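Local coordinates for phosphate-binding protein (Xanthomonas axonopodis pv. citri, PDB 5UB3), which is a periplasmic binding protein of the phosphonate-binding family, captured with a chloride ion, that probably senses a ligand for a partner diguanylate cyclase, at residues P256-P259 against T260-R263. Numbering follows the deposited sequence.
Sequences PLDP and TSRR
Asp258 and Ser261 close a capping box at the start of the C-terminal helix 259-277, just after strand 251-255. Carboxylate atom OD1 of Asp258 takes the backbone N-H of Ser261 at 3.0 Å, an almost straight bond (172°) that meets OD1 nearly along its C-O axis. The reciprocal bond runs from Asp258 N to Ser261 OG, 2.9 Å. Both bonds of the box depend on the first torsions: Asp258 CG (chi1 66°) and Ser261 OG (chi1 51°) each sit between their own backbone N and carbonyl carbon, which turns OD1 toward the Ser261 N-H and OG toward Asp258 N. The helical bonds begin at once, Arg262 N to Asp258 O and Arg263 N to Pro259 O. Arg262, extended from CG to NE, reaches back past the cap and lays one guanidinium face over the Leu257-Asp258 peptide, offset toward the rim of the group, with NH2 3.9 Å from Leu257 CB; a water accepts weakly from NH2 and donates to Leu257 O. Arg263 instead bends at chi3, bringing its guanidinium over Pro259 O, which sits 3.3 Å from the guanidinium plane and over its centre, while NH2 donates to Thr260 OG1 at 3.1 Å. The Leu257 side chain lies beside Ser261, CG 4.0 Å from OG, and both touch Met84 of strand 79-87, joining the cap to that strand. The box thus satisfies an N-H of the first helical turn and ties the incoming chain back to it, and the negative carboxylate at this end would be expected to interact favourably with the helix dipole.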
loop_
_atom_site.group_PDB
_atom_site.type_symbol
_atom_site.label_atom_id
_atom_site.label_comp_id
_atom_site.label_asym_id
_atom_site.label_seq_id
_atom_site.Cartn_x
_atom_site.Cartn_y
_atom_site.Cartn_z
ATOM N N PRO A 256 -15.322 9.739 -5.911
ATOM C CA PRO A 256 -14.603 10.775 -6.575
ATOM C C PRO A 256 -13.609 11.434 -5.612
ATOM O O PRO A 256 -13.836 11.500 -4.387
ATOM C CB PRO A 256 -15.696 11.799 -6.916
ATOM C CG PRO A 256 -16.947 11.067 -6.886
ATOM C CD PRO A 256 -16.777 9.995 -5.885
ATOM N N LEU A 257 -12.543 11.922 -6.166
ATOM C CA LEU A 257 -11.662 12.739 -5.415
ATOM C C LEU A 257 -12.409 14.024 -5.110
ATOM O O LEU A 257 -13.308 14.438 -5.852
ATOM C CB LEU A 257 -10.391 13.049 -6.156
ATOM C CG LEU A 257 -9.405 11.859 -5.883
ATOM C CD1 LEU A 257 -9.524 10.814 -6.957
ATOM C CD2 LEU A 257 -8.001 12.331 -5.760
ATOM N N ASP A 258 -11.998 14.628 -4.019
ATOM C CA ASP A 258 -12.653 15.819 -3.498
ATOM C C ASP A 258 -11.589 16.616 -2.746
ATOM O O ASP A 258 -10.409 16.179 -2.677
ATOM C CB ASP A 258 -13.923 15.457 -2.714
ATOM C CG ASP A 258 -13.660 14.678 -1.432
ATOM O OD1 ASP A 258 -12.683 14.982 -0.732
ATOM O OD2 ASP A 258 -14.478 13.784 -1.118
ATOM N N PRO A 259 -11.949 17.821 -2.270
ATOM C CA PRO A 259 -10.838 18.618 -1.781
ATOM C C PRO A 259 -10.178 17.955 -0.563
ATOM O O PRO A 259 -8.963 18.074 -0.405
ATOM C CB PRO A 259 -11.486 19.973 -1.477
ATOM C CG PRO A 259 -12.610 20.016 -2.441
ATOM C CD PRO A 259 -13.180 18.628 -2.327
ATOM N N THR A 260 -10.925 17.228 0.240
ATOM C CA THR A 260 -10.352 16.553 1.405
ATOM C C THR A 260 -9.365 15.453 1.009
ATOM O O THR A 260 -8.229 15.430 1.467
ATOM C CB THR A 260 -11.460 15.999 2.276
ATOM O OG1 THR A 260 -12.242 17.107 2.757
ATOM C CG2 THR A 260 -10.929 15.205 3.464
ATOM N N SER A 261 -9.820 14.534 0.180
ATOM C CA SER A 261 -8.969 13.430 -0.231
ATOM C C SER A 261 -7.757 13.964 -0.963
ATOM O O SER A 261 -6.631 13.455 -0.790
ATOM C CB SER A 261 -9.745 12.424 -1.089
ATOM O OG SER A 261 -10.457 13.001 -2.193
ATOM N N ARG A 262 -7.949 15.021 -1.753
ATOM C CA ARG A 262 -6.781 15.657 -2.401
ATOM C C ARG A 262 -5.766 16.211 -1.411
ATOM O O ARG A 262 -4.569 16.067 -1.623
ATOM C CB ARG A 262 -7.173 16.798 -3.348
ATOM C CG ARG A 262 -7.860 16.303 -4.585
ATOM C CD ARG A 262 -8.446 17.439 -5.401
ATOM N NE ARG A 262 -9.163 16.859 -6.559
ATOM C CZ ARG A 262 -10.464 17.006 -6.878
ATOM N NH1 ARG A 262 -11.274 17.768 -6.137
ATOM N NH2 ARG A 262 -10.934 16.419 -7.998
ATOM N N ARG A 263 -6.255 16.894 -0.396
ATOM C CA ARG A 263 -5.426 17.455 0.676
ATOM C C ARG A 263 -4.757 16.319 1.422
ATOM O O ARG A 263 -3.589 16.382 1.701
ATOM C CB ARG A 263 -6.247 18.281 1.647
ATOM C CG ARG A 263 -6.666 19.664 1.125
ATOM C CD ARG A 263 -7.507 20.507 2.144
ATOM N NE ARG A 263 -8.900 20.057 2.328
ATOM C CZ ARG A 263 -10.013 20.561 1.740
ATOM N NH1 ARG A 263 -9.986 21.621 0.879
ATOM N NH2 ARG A 263 -11.211 19.976 1.997
HETATM O O HOH W 1 -12.718 11.519 -1.849
HETATM O O HOH W 2 -13.606 14.790 -8.275
HETATM O O HOH W 3 -14.040 17.610 1.133
#